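Local structure of CADD-like protein of unknown function (Nostoc punctiforme, 3B5O) at residues A[3-8]-A[190-195]; A[125-130]-A[212-217]; A[135-140]-A[207-212]. The protein is of unknown function but, as a CADD-like all-helical protein of the heme-oxygenase-like clan, may act as an oxidoreductase. All coordinates share one frame; numbering follows the deposited sequence.

Contact 1: residues A[3-8]-A[190-195]; sequences EFNHLT and GLRTSV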
ATOM      1  N   GLU A   3      16.961  17.785  -9.986  1.00 27.24           N
ATOM      2  CA  GLU A   3      15.746  17.826 -10.780  1.00 26.08           C
ATOM      3  C   GLU A   3      14.842  16.641 -10.414  1.00 24.79           C
ATOM      4  O   GLU A   3      13.637  16.808 -10.273  1.00 24.38           O
ATOM      5  CB  GLU A   3      16.047  17.841 -12.269  1.00 28.06           C
ATOM      6  CG  GLU A   3      16.750  19.130 -12.729  1.00 32.93           C
ATOM      7  N   PHE A   4      15.436  15.466 -10.233  1.00 24.06           N
ATOM      8  CA  PHE A   4      14.655  14.307  -9.778  1.00 22.19           C
ATOM      9  C   PHE A   4      14.186  14.484  -8.337  1.00 21.24           C
ATOM     10  O   PHE A   4      13.049  14.108  -8.001  1.00 21.58           O
ATOM     11  CB  PHE A   4      15.454  13.009  -9.960  1.00 23.11           C
ATOM     12  CG  PHE A   4      14.651  11.762  -9.666  1.00 22.65           C
ATOM     13  CD1 PHE A   4      13.560  11.418 -10.448  1.00 20.93           C
ATOM     14  CD2 PHE A   4      14.990  10.945  -8.611  1.00 25.25           C
ATOM     15  CE1 PHE A   4      12.816  10.254 -10.160  1.00 21.03           C
ATOM     16  CE2 PHE A   4      14.259   9.799  -8.338  1.00 26.93           C
ATOM     17  CZ  PHE A   4      13.178   9.470  -9.121  1.00 24.21           C
ATOM     18  N   ASN A   5      15.029  15.053  -7.472  1.00 22.76           N
ATOM     19  CA  ASN A   5      14.617  15.346  -6.112  1.00 22.85           C
ATOM     20  C   ASN A   5      13.406  16.280  -6.095  1.00 23.40           C
ATOM     21  O   ASN A   5      12.484  16.101  -5.288  1.00 22.96           O
ATOM     22  CB  ASN A   5      15.761  15.968  -5.298  1.00 25.84           C
ATOM     23  CG  ASN A   5      16.854  14.984  -4.973  1.00 32.48           C
ATOM     24  OD1 ASN A   5      16.667  13.767  -5.061  1.00 34.95           O
ATOM     25  ND2 ASN A   5      18.014  15.503  -4.580  1.00 36.27           N
ATOM     26  N   HIS A   6      13.397  17.275  -6.981  1.00 21.51           N
ATOM     27  CA  HIS A   6      12.227  18.147  -7.078  1.00 21.58           C
ATOM     28  C   HIS A   6      10.976  17.350  -7.470  1.00 20.08           C
ATOM     29  O   HIS A   6       9.893  17.561  -6.927  1.00 20.57           O
ATOM     30  CB  HIS A   6      12.431  19.294  -8.094  1.00 22.76           C
ATOM     31  CG  HIS A   6      13.446  20.319  -7.683  1.00 29.46           C
ATOM     32  ND1 HIS A   6      13.758  20.585  -6.367  1.00 30.45           N
ATOM     33  CD2 HIS A   6      14.197  21.167  -8.429  1.00 33.98           C
ATOM     34  CE1 HIS A   6      14.674  21.542  -6.319  1.00 33.95           C
ATOM     35  NE2 HIS A   6      14.955  21.911  -7.557  1.00 36.35           N
ATOM     36  N   LEU A   7      11.125  16.455  -8.441  1.00 19.96           N
ATOM     37  CA  LEU A   7       9.998  15.637  -8.897  1.00 18.49           C
ATOM     38  C   LEU A   7       9.442  14.763  -7.775  1.00 17.83           C
ATOM     39  O   LEU A   7       8.236  14.732  -7.553  1.00 17.37           O
ATOM     40  CB  LEU A   7      10.402  14.766 -10.087  1.00 19.03           C
ATOM     41  CG  LEU A   7       9.305  13.843 -10.616  1.00 17.90           C
ATOM     42  CD1 LEU A   7       8.083  14.614 -11.117  1.00 22.47           C
ATOM     43  CD2 LEU A   7       9.853  12.932 -11.720  1.00 20.46           C
ATOM     44  N   THR A   8      10.315  14.070  -7.053  1.00 17.86           N
ATOM     45  CA  THR A   8       9.816  13.181  -5.984  1.00 17.99           C
ATOM     46  C   THR A   8       9.182  13.976  -4.831  1.00 19.70           C
ATOM     47  O   THR A   8       8.156  13.567  -4.272  1.00 19.86           O
ATOM     48  CB  THR A   8      10.896  12.220  -5.476  1.00 18.72           C
ATOM     49  OG1 THR A   8      12.018  12.967  -4.965  1.00 20.40           O
ATOM     50  CG2 THR A   8      11.351  11.301  -6.598  1.00 21.23           C
ATOM     51  N   GLY A 190      16.343   5.226  -0.090  1.00 35.36           N
ATOM     52  CA  GLY A 190      17.068   4.216  -0.846  1.00 33.91           C
ATOM     53  C   GLY A 190      16.526   4.039  -2.247  1.00 31.50           C
ATOM     54  O   GLY A 190      17.295   3.978  -3.215  1.00 28.99           O
ATOM     55  N   LEU A 191      15.203   3.958  -2.372  1.00 30.12           N
ATOM     56  CA  LEU A 191      14.604   3.795  -3.701  1.00 27.73           C
ATOM     57  C   LEU A 191      14.798   5.052  -4.538  1.00 26.30           C
ATOM     58  O   LEU A 191      15.255   4.965  -5.674  1.00 25.70           O
ATOM     59  CB  LEU A 191      13.120   3.402  -3.619  1.00 29.49           C
ATOM     60  CG  LEU A 191      12.478   3.028  -4.964  1.00 27.27           C
ATOM     61  CD1 LEU A 191      13.227   1.875  -5.697  1.00 24.20           C
ATOM     62  CD2 LEU A 191      10.969   2.712  -4.773  1.00 26.68           C
ATOM     63  N   ARG A 192      14.502   6.224  -3.976  1.00 26.87           N
ATOM     64  CA  ARG A 192      14.688   7.473  -4.699  1.00 29.17           C
ATOM     65  C   ARG A 192      16.128   7.634  -5.167  1.00 25.86           C
ATOM     66  O   ARG A 192      16.358   7.949  -6.325  1.00 27.56           O
ATOM     67  CB  ARG A 192      14.271   8.696  -3.851  1.00 30.13           C
ATOM     68  CG  ARG A 192      14.694  10.044  -4.453  1.00 32.91           C
ATOM     69  CD  ARG A 192      14.153  11.233  -3.653  1.00 38.07           C
ATOM     70  NE  ARG A 192      14.595  11.220  -2.263  1.00 44.21           N
ATOM     71  CZ  ARG A 192      15.813  11.565  -1.843  1.00 46.09           C
ATOM     72  NH1 ARG A 192      16.752  11.954  -2.698  1.00 47.69           N
ATOM     73  NH2 ARG A 192      16.097  11.506  -0.543  1.00 47.68           N
ATOM     74  N   THR A 193      17.089   7.422  -4.271  1.00 25.85           N
ATOM     75  CA  THR A 193      18.488   7.637  -4.629  1.00 27.58           C
ATOM     76  C   THR A 193      18.954   6.636  -5.671  1.00 26.20           C
ATOM     77  O   THR A 193      19.726   6.997  -6.562  1.00 26.89           O
ATOM     78  CB  THR A 193      19.422   7.631  -3.405  1.00 31.06           C
ATOM     79  OG1 THR A 193      19.385   6.363  -2.761  1.00 37.61           O
ATOM     80  CG2 THR A 193      18.990   8.679  -2.418  1.00 32.28           C
ATOM     81  N   SER A 194      18.445   5.398  -5.616  1.00 25.23           N
ATOM     82  CA  SER A 194      18.831   4.420  -6.623  1.00 24.99           C
ATOM     83  C   SER A 194      18.283   4.781  -7.994  1.00 22.77           C
ATOM     84  O   SER A 194      18.986   4.685  -8.987  1.00 25.11           O
ATOM     85  CB  SER A 194      18.457   2.995  -6.203  1.00 25.77           C
ATOM     86  OG  SER A 194      17.072   2.749  -6.272  1.00 24.51           O
ATOM     87  N   VAL A 195      17.014   5.193  -8.063  1.00 20.52           N
ATOM     88  CA  VAL A 195      16.418   5.552  -9.336  1.00 19.46           C
ATOM     89  C   VAL A 195      17.109   6.788  -9.930  1.00 21.43           C
ATOM     90  O   VAL A 195      17.305   6.872 -11.141  1.00 21.37           O
ATOM     91  CB  VAL A 195      14.889   5.783  -9.214  1.00 18.25           C
ATOM     92  CG1 VAL A 195      14.321   6.385 -10.494  1.00 20.28           C
ATOM     93  CG2 VAL A 195      14.169   4.475  -8.856  1.00 19.40           C
TER
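Arg192 meets Phe4, Asn5 and Thr8 with successive parts of one long side chain. Its carbons run out extended to CD, and there the bend at chi3 turns NE off that line. Thr8 lies across this chain at roughly a right angle and sets OG1 closely against the methylene, 3.0 Å from Arg192 CD. Beyond the bend, Arg192 NH1 gives a weak hydrogen bond to Asn5 OD1, 3.0 Å long and strongly bent (128° at the hydrogen), with the amide plane turned 80° from the guanidinium. Asparagine suits this partly exposed position, since its short amide puts a neutral carbonyl acceptor within reach of NH1.

Phe4 supplies the apolar half. Its CG stands anti to the backbone N (chi1 -173°), and the ring lies against the 190-195 helix: Phe4 CE2 comes edge-on to Arg192 O at 3.4 Å, and Phe4 CZ packs on Val195 CG1 at 3.6 Å. One face of the ring is covered towards its rim by CG2 of Thr8, one helical turn on, so the threonine serves both the ring and the arginine. An alanine in place of Arg192 would probably leave Asn5 OD1 without this donor and open a gap beside Thr8 OG1 and Phe4 CE2.

Farther inward the Phe4 ring stacks edge-to-face with Phe207, and Val195 touches Leu139 and Trp71. Apolar side chains on the inner side with a longer polar one along the margin are characteristic of helix packing in an all-helical bundle, here between the N-terminal helix and the short helix 190-196, consistent with the heme-oxygenase-like fold.

Contact 2: residues A[125-130]-A[212-217]; sequences RTVLSL and RAMIDA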
ATOM      1  N   ARG A 125      -6.178  -6.111 -10.771  1.00 11.78           N
ATOM      2  CA  ARG A 125      -6.057  -6.084 -12.230  1.00 12.33           C
ATOM      3  C   ARG A 125      -5.528  -4.751 -12.727  1.00 12.43           C
ATOM      4  O   ARG A 125      -4.709  -4.680 -13.660  1.00 13.24           O
ATOM      5  CB  ARG A 125      -7.375  -6.404 -12.869  1.00 16.18           C
ATOM      6  CG  ARG A 125      -7.721  -7.800 -12.574  1.00 18.88           C
ATOM      7  CD  ARG A 125      -8.218  -8.504 -13.771  1.00 20.64           C
ATOM      8  NE  ARG A 125      -8.717  -9.784 -13.388  1.00 19.00           N
ATOM      9  CZ  ARG A 125      -8.093 -10.933 -13.567  1.00 15.46           C
ATOM     10  NH1 ARG A 125      -6.861 -10.988 -14.090  1.00 17.15           N
ATOM     11  NH2 ARG A 125      -8.708 -12.034 -13.163  1.00 17.52           N
ATOM     12  N   THR A 126      -6.012  -3.674 -12.116  1.00 12.40           N
ATOM     13  CA  THR A 126      -5.551  -2.355 -12.504  1.00 12.25           C
ATOM     14  C   THR A 126      -4.053  -2.210 -12.227  1.00 12.45           C
ATOM     15  O   THR A 126      -3.303  -1.698 -13.072  1.00 13.01           O
ATOM     16  CB  THR A 126      -6.318  -1.277 -11.723  1.00 13.21           C
ATOM     17  OG1 THR A 126      -7.726  -1.369 -12.012  1.00 14.97           O
ATOM     18  CG2 THR A 126      -5.813   0.132 -12.074  1.00 14.08           C
ATOM     19  N   VAL A 127      -3.625  -2.581 -11.020  1.00 11.60           N
ATOM     20  CA  VAL A 127      -2.231  -2.464 -10.679  1.00 11.42           C
ATOM     21  C   VAL A 127      -1.335  -3.275 -11.628  1.00 12.16           C
ATOM     22  O   VAL A 127      -0.292  -2.781 -12.066  1.00 12.67           O
ATOM     23  CB  VAL A 127      -1.995  -2.828  -9.190  1.00 11.77           C
ATOM     24  CG1 VAL A 127      -0.515  -2.856  -8.834  1.00 13.59           C
ATOM     25  CG2 VAL A 127      -2.716  -1.801  -8.294  1.00 13.78           C
ATOM     26  N   LEU A 128      -1.743  -4.485 -11.983  1.00 11.79           N
ATOM     27  CA  LEU A 128      -0.911  -5.277 -12.887  1.00 12.17           C
ATOM     28  C   LEU A 128      -0.734  -4.522 -14.214  1.00 13.67           C
ATOM     29  O   LEU A 128       0.360  -4.526 -14.795  1.00 14.66           O
ATOM     30  CB  LEU A 128      -1.484  -6.667 -13.112  1.00 13.48           C
ATOM     31  CG  LEU A 128      -0.607  -7.482 -14.089  1.00 15.97           C
ATOM     32  CD1 LEU A 128       0.808  -7.703 -13.519  1.00 16.28           C
ATOM     33  CD2 LEU A 128      -1.265  -8.761 -14.489  1.00 17.07           C
ATOM     34  N   SER A 129      -1.780  -3.861 -14.693  1.00 13.25           N
ATOM     35  CA  SER A 129      -1.679  -3.138 -15.965  1.00 15.00           C
ATOM     36  C   SER A 129      -0.647  -2.016 -15.911  1.00 15.83           C
ATOM     37  O   SER A 129      -0.083  -1.662 -16.948  1.00 19.86           O
ATOM     38  CB  SER A 129      -3.043  -2.597 -16.400  1.00 15.62           C
ATOM     39  OG  SER A 129      -3.428  -1.414 -15.718  1.00 16.91           O
ATOM     40  N   LEU A 130      -0.379  -1.488 -14.715  1.00 14.24           N
ATOM     41  CA  LEU A 130       0.634  -0.469 -14.518  1.00 14.76           C
ATOM     42  C   LEU A 130       2.041  -1.056 -14.461  1.00 15.82           C
ATOM     43  O   LEU A 130       3.001  -0.448 -14.946  1.00 17.99           O
ATOM     44  CB  LEU A 130       0.401   0.286 -13.213  1.00 15.08           C
ATOM     45  CG  LEU A 130      -0.984   0.817 -12.929  1.00 15.44           C
ATOM     46  CD1 LEU A 130      -0.938   1.639 -11.616  1.00 17.47           C
ATOM     47  CD2 LEU A 130      -1.507   1.644 -14.071  1.00 15.35           C
ATOM     48  N   ARG A 212       1.062   8.704 -10.477  1.00 12.97           N
ATOM     49  CA  ARG A 212      -0.310   9.183 -10.483  1.00 13.19           C
ATOM     50  C   ARG A 212      -1.287   8.019 -10.656  1.00 12.50           C
ATOM     51  O   ARG A 212      -2.310   7.931  -9.970  1.00 12.79           O
ATOM     52  CB  ARG A 212      -0.495  10.157 -11.644  1.00 14.55           C
ATOM     53  CG  ARG A 212      -1.911  10.629 -11.858  1.00 16.19           C
ATOM     54  CD  ARG A 212      -2.362  11.541 -10.760  1.00 16.08           C
ATOM     55  NE  ARG A 212      -1.774  12.860 -10.950  1.00 16.75           N
ATOM     56  CZ  ARG A 212      -2.220  13.975 -10.385  1.00 17.29           C
ATOM     57  NH1 ARG A 212      -3.234  13.960  -9.523  1.00 17.97           N
ATOM     58  NH2 ARG A 212      -1.625  15.114 -10.687  1.00 17.42           N
ATOM     59  N   ALA A 213      -0.987   7.125 -11.600  1.00 12.67           N
ATOM     60  CA  ALA A 213      -1.899   6.028 -11.893  1.00 11.75           C
ATOM     61  C   ALA A 213      -2.053   5.128 -10.671  1.00 12.84           C
ATOM     62  O   ALA A 213      -3.147   4.646 -10.366  1.00 12.95           O
ATOM     63  CB  ALA A 213      -1.424   5.213 -13.089  1.00 14.03           C
HETATM   64  N   MSE A 214      -0.956   4.900  -9.969  1.00 11.89           N
HETATM   65  CA  MSE A 214      -0.993   4.025  -8.802  1.00 11.40           C
HETATM   66  C   MSE A 214      -1.803   4.631  -7.668  1.00 12.14           C
HETATM   67  O   MSE A 214      -2.642   3.963  -7.065  1.00 12.48           O
HETATM   68  CB  MSE A 214       0.426   3.704  -8.353  1.00 11.92           C
HETATM   69  CG  MSE A 214       0.513   2.754  -7.199  1.00 12.83           C
HETATM   70 SE   MSE A 214      -0.191   1.001  -7.618  0.75 14.61          SE
HETATM   71  CE  MSE A 214       0.639  -0.034  -6.284  1.00 21.92           C
ATOM     72  N   ILE A 215      -1.535   5.885  -7.328  1.00 12.23           N
ATOM     73  CA  ILE A 215      -2.279   6.522  -6.231  1.00 12.39           C
ATOM     74  C   ILE A 215      -3.752   6.674  -6.586  1.00 12.15           C
ATOM     75  O   ILE A 215      -4.614   6.537  -5.728  1.00 12.55           O
ATOM     76  CB  ILE A 215      -1.618   7.829  -5.694  1.00 13.21           C
ATOM     77  CG1 ILE A 215      -1.636   8.956  -6.738  1.00 13.69           C
ATOM     78  CG2 ILE A 215      -0.216   7.517  -5.154  1.00 15.47           C
ATOM     79  CD1 ILE A 215      -1.107  10.289  -6.185  1.00 15.26           C
ATOM     80  N   ASP A 216      -4.060   6.925  -7.859  1.00 12.22           N
ATOM     81  CA  ASP A 216      -5.455   6.996  -8.297  1.00 13.65           C
ATOM     82  C   ASP A 216      -6.136   5.646  -8.091  1.00 13.49           C
ATOM     83  O   ASP A 216      -7.265   5.579  -7.605  1.00 13.39           O
ATOM     84  CB  ASP A 216      -5.566   7.427  -9.763  1.00 13.77           C
ATOM     85  CG  ASP A 216      -5.356   8.908  -9.994  1.00 18.43           C
ATOM     86  OD1 ASP A 216      -5.435   9.687  -9.047  1.00 19.19           O
ATOM     87  OD2 ASP A 216      -5.129   9.273 -11.176  1.00 18.57           O
ATOM     88  N   ALA A 217      -5.450   4.564  -8.455  1.00 12.21           N
ATOM     89  CA  ALA A 217      -6.031   3.223  -8.334  1.00 11.70           C
ATOM     90  C   ALA A 217      -6.271   2.874  -6.863  1.00 11.30           C
ATOM     91  O   ALA A 217      -7.317   2.290  -6.491  1.00 11.99           O
ATOM     92  CB  ALA A 217      -5.130   2.181  -9.000  1.00 14.02           C
TER
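Thr126 and Val127 come opposite Ala217 and Met214 where two helices run almost exactly antiparallel, their directions 176° apart and their local axes 10.1 Å from each other. The CA atoms of Val127 and Met214 are 6.9 Å apart, and no hydrogen bond crosses between the segments; the contact is apolar.

Leu130 fills the largest share from its helix. Its CG stands anti to the carbonyl carbon (chi1 -49°), and both methyls bear on Ala213: CD2 is the closer, 3.7 Å from Ala213 CB, while CD1 also lies over the main chain, 3.7 Å from Met214 N. The alanine suits this place because its single methyl lets the leucine branch come down to the backbone. One turn on, Ala217 CB meets Thr126 CG2 at 3.8 Å. Thr126 turns this methyl to the neighbouring helix, while its OG1 is hydrogen-bonded to Lys122 O of its own helix, a pairing that lets a partly exposed threonine behave as an apolar residue across the contact.

Met214, present as selenomethionine, bends at chi2 (64°), which places SE beside Val127: SE lies 3.8 Å from Val127 CG2, and the terminal CE of Met214 reaches Val127 CG1 at 4.0 Å. A long unbranched chain suits the deeper side, where Met214 also touches Ala144, Ile145 and Leu55, and the compact valine also meets Phe58. Leu130 and Ala213 also touch Tyr137 of helix 135-163, the helix that carries Ala144 and Ile145.

Small residues four apart, Ala213 and Ala217, facing larger side chains of an antiparallel neighbour are a common solution in helical bundles; here the two alanines let helices 118-131 and 204-230 pack side by side.

Contact 3: residues A[135-140]-A[207-212]; sequences VDYVLG and FAAGFR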
ATOM      1  N   VAL A 135      10.001   0.765 -17.865  1.00 18.70           N
ATOM      2  CA  VAL A 135      10.651   0.846 -16.568  1.00 17.44           C
ATOM      3  C   VAL A 135      10.382   2.145 -15.812  1.00 16.61           C
ATOM      4  O   VAL A 135      10.146   2.113 -14.606  1.00 16.18           O
ATOM      5  CB  VAL A 135      12.174   0.568 -16.677  1.00 18.59           C
ATOM      6  CG1 VAL A 135      12.874   1.609 -17.573  1.00 19.10           C
ATOM      7  CG2 VAL A 135      12.826   0.482 -15.303  1.00 19.55           C
ATOM      8  N   ASP A 136      10.410   3.279 -16.502  1.00 17.49           N
ATOM      9  CA  ASP A 136      10.232   4.551 -15.803  1.00 18.15           C
ATOM     10  C   ASP A 136       8.843   4.674 -15.160  1.00 16.11           C
ATOM     11  O   ASP A 136       8.720   5.093 -14.018  1.00 16.40           O
ATOM     12  CB  ASP A 136      10.523   5.723 -16.746  1.00 20.75           C
ATOM     13  CG  ASP A 136      11.879   5.596 -17.410  1.00 23.97           C
ATOM     14  OD1 ASP A 136      11.957   4.883 -18.439  1.00 28.40           O
ATOM     15  OD2 ASP A 136      12.864   6.182 -16.889  1.00 26.19           O
ATOM     16  N   TYR A 137       7.836   4.268 -15.901  1.00 15.81           N
ATOM     17  CA  TYR A 137       6.461   4.293 -15.441  1.00 14.41           C
ATOM     18  C   TYR A 137       6.286   3.320 -14.306  1.00 13.76           C
ATOM     19  O   TYR A 137       5.655   3.632 -13.294  1.00 13.78           O
ATOM     20  CB  TYR A 137       5.559   3.916 -16.592  1.00 15.82           C
ATOM     21  CG  TYR A 137       4.077   4.070 -16.382  1.00 15.20           C
ATOM     22  CD1 TYR A 137       3.335   3.083 -15.736  1.00 14.98           C
ATOM     23  CD2 TYR A 137       3.383   5.175 -16.875  1.00 14.86           C
ATOM     24  CE1 TYR A 137       1.985   3.185 -15.593  1.00 14.87           C
ATOM     25  CE2 TYR A 137       2.024   5.281 -16.739  1.00 16.46           C
ATOM     26  CZ  TYR A 137       1.314   4.285 -16.093  1.00 14.87           C
ATOM     27  OH  TYR A 137      -0.053   4.378 -15.972  1.00 16.92           O
ATOM     28  N   VAL A 138       6.834   2.115 -14.475  1.00 13.54           N
ATOM     29  CA  VAL A 138       6.702   1.076 -13.433  1.00 12.53           C
ATOM     30  C   VAL A 138       7.365   1.528 -12.142  1.00 12.95           C
ATOM     31  O   VAL A 138       6.831   1.304 -11.048  1.00 13.35           O
ATOM     32  CB  VAL A 138       7.268  -0.274 -13.911  1.00 12.83           C
ATOM     33  CG1 VAL A 138       7.293  -1.297 -12.759  1.00 15.06           C
ATOM     34  CG2 VAL A 138       6.443  -0.780 -15.084  1.00 14.48           C
ATOM     35  N   LEU A 139       8.536   2.152 -12.233  1.00 13.69           N
ATOM     36  CA  LEU A 139       9.196   2.623 -11.023  1.00 13.45           C
ATOM     37  C   LEU A 139       8.464   3.796 -10.383  1.00 13.64           C
ATOM     38  O   LEU A 139       8.543   3.969  -9.186  1.00 14.03           O
ATOM     39  CB  LEU A 139      10.683   2.938 -11.281  1.00 14.17           C
ATOM     40  CG  LEU A 139      11.620   1.788 -10.902  1.00 16.05           C
ATOM     41  CD1 LEU A 139      11.622   1.546  -9.401  1.00 17.75           C
ATOM     42  CD2 LEU A 139      11.278   0.507 -11.635  1.00 17.47           C
ATOM     43  N   GLY A 140       7.752   4.599 -11.181  1.00 13.05           N
ATOM     44  CA  GLY A 140       6.883   5.611 -10.604  1.00 12.64           C
ATOM     45  C   GLY A 140       5.779   4.991  -9.764  1.00 13.22           C
ATOM     46  O   GLY A 140       5.476   5.460  -8.669  1.00 12.68           O
ATOM     47  N   PHE A 207       7.564   8.563 -15.264  1.00 16.46           N
ATOM     48  CA  PHE A 207       7.665   8.252 -13.831  1.00 15.28           C
ATOM     49  C   PHE A 207       6.483   8.895 -13.082  1.00 14.64           C
ATOM     50  O   PHE A 207       5.801   8.251 -12.276  1.00 13.85           O
ATOM     51  CB  PHE A 207       9.005   8.738 -13.294  1.00 16.47           C
ATOM     52  CG  PHE A 207       9.254   8.415 -11.852  1.00 15.17           C
ATOM     53  CD1 PHE A 207       8.808   9.271 -10.846  1.00 15.61           C
ATOM     54  CD2 PHE A 207       9.941   7.272 -11.486  1.00 15.07           C
ATOM     55  CE1 PHE A 207       9.043   8.997  -9.522  1.00 15.55           C
ATOM     56  CE2 PHE A 207      10.187   7.000 -10.161  1.00 15.98           C
ATOM     57  CZ  PHE A 207       9.752   7.874  -9.176  1.00 16.57           C
ATOM     58  N   ALA A 208       6.220  10.172 -13.362  1.00 14.54           N
ATOM     59  CA  ALA A 208       5.086  10.867 -12.741  1.00 14.61           C
ATOM     60  C   ALA A 208       3.756  10.213 -13.104  1.00 14.08           C
ATOM     61  O   ALA A 208       2.876  10.083 -12.259  1.00 14.70           O
ATOM     62  CB  ALA A 208       5.082  12.369 -13.141  1.00 16.44           C
ATOM     63  N   ALA A 209       3.595   9.834 -14.366  1.00 14.26           N
ATOM     64  CA  ALA A 209       2.374   9.184 -14.814  1.00 13.98           C
ATOM     65  C   ALA A 209       2.129   7.853 -14.082  1.00 13.61           C
ATOM     66  O   ALA A 209       0.997   7.547 -13.696  1.00 13.82           O
ATOM     67  CB  ALA A 209       2.392   8.967 -16.323  1.00 15.11           C
ATOM     68  N   GLY A 210       3.187   7.091 -13.861  1.00 13.09           N
ATOM     69  CA  GLY A 210       3.047   5.820 -13.159  1.00 13.35           C
ATOM     70  C   GLY A 210       2.649   6.055 -11.716  1.00 11.73           C
ATOM     71  O   GLY A 210       1.820   5.339 -11.147  1.00 12.55           O
ATOM     72  N   PHE A 211       3.276   7.045 -11.095  1.00 12.99           N
ATOM     73  CA  PHE A 211       2.957   7.400  -9.713  1.00 12.47           C
ATOM     74  C   PHE A 211       1.489   7.795  -9.596  1.00 12.39           C
ATOM     75  O   PHE A 211       0.768   7.333  -8.705  1.00 12.45           O
ATOM     76  CB  PHE A 211       3.875   8.553  -9.280  1.00 13.42           C
ATOM     77  CG  PHE A 211       3.775   8.925  -7.837  1.00 13.72           C
ATOM     78  CD1 PHE A 211       2.786   9.797  -7.377  1.00 14.64           C
ATOM     79  CD2 PHE A 211       4.718   8.470  -6.939  1.00 14.12           C
ATOM     80  CE1 PHE A 211       2.726  10.134  -6.021  1.00 14.66           C
ATOM     81  CE2 PHE A 211       4.660   8.836  -5.604  1.00 14.59           C
ATOM     82  CZ  PHE A 211       3.669   9.676  -5.161  1.00 14.52           C
ATOM     83  N   ARG A 212       1.062   8.704 -10.477  1.00 12.97           N
ATOM     84  CA  ARG A 212      -0.310   9.183 -10.483  1.00 13.19           C
ATOM     85  C   ARG A 212      -1.287   8.019 -10.656  1.00 12.50           C
ATOM     86  O   ARG A 212      -2.310   7.931  -9.970  1.00 12.79           O
ATOM     87  CB  ARG A 212      -0.495  10.157 -11.644  1.00 14.55           C
ATOM     88  CG  ARG A 212      -1.911  10.629 -11.858  1.00 16.19           C
ATOM     89  CD  ARG A 212      -2.362  11.541 -10.760  1.00 16.08           C
ATOM     90  NE  ARG A 212      -1.774  12.860 -10.950  1.00 16.75           N
ATOM     91  CZ  ARG A 212      -2.220  13.975 -10.385  1.00 17.29           C
ATOM     92  NH1 ARG A 212      -3.234  13.960  -9.523  1.00 17.97           N
ATOM     93  NH2 ARG A 212      -1.625  15.114 -10.687  1.00 17.42           N
TER
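Tyr137 and Gly140 meet Phe207 and Gly210 in an unusually intimate, buried crossing between the first turns of helix 135-163 and the early part of helix 204-230. The local axes approach to 6.4 Å, with the helices running in the same general sense 40° apart, and main chain lies against main chain.

The glycines make this possible. A beta carbon on Gly140 would fall 1.9 Å from Phe207 O, and one on Gly210 would fall 1.9 Å from Tyr137 O. With hydrogen there instead, the alpha carbons approach these carbonyls in CA-H...O contacts: Gly210 CA is 3.4 Å from Tyr137 O, nearly straight at the hydrogen (168°), and Gly140 CA is 3.3 Å from Phe207 O. Phe207 CA makes another with Asp136 O, and Phe211 CA a more bent one with Gly140 O; no conventional hydrogen bond spans the two segments.

Each glycine is also covered by a ring of the other helix. Tyr137 CG stands anti to the backbone N (chi1 -172°), and the ring lies so that Gly210 CA sits over the centre of its face, 3.5 Å from the centroid. Phe207 does the same for Gly140, whose CA is 3.6 Å from that ring's centroid. These CH-pi contacts give the bare glycine surfaces an apolar cover: with no side chain on the glycine, the ring face can lie directly on its alpha carbon. Ala209 CB adds to the tyrosine side at Tyr137 CE2, and outside the segments Arg133 makes a cation-pi contact with that ring.

This right-handed crossing of parallel-running helices, with one glycine from each helix and a network of CA-H...O contacts, resembles in its geometry the GASright motif, best known from membrane helices and here echoed in a soluble helical bundle.

Starting at the N terminus, helix 2-18 supplies the first half of contact 1, whose loop closes only when the chain reaches 190-195 and so encloses most of the fold. Within that span lie 125-130 and 135-140, the first halves of contacts 2 and 3, on successive helices. Their partners come later, on helix 204-230, so both cross contact 1; contact 3 is nested inside the loop of contact 2. Leu7, in the range of contact 1, packs on Phe207 of contact 3, and Leu130 O of contact 2 lies against Val138 CG2 in the range of contact 3. Helix 204-230 thus binds helices 118-131 and 135-163 together, with contact 1 beside its beginning.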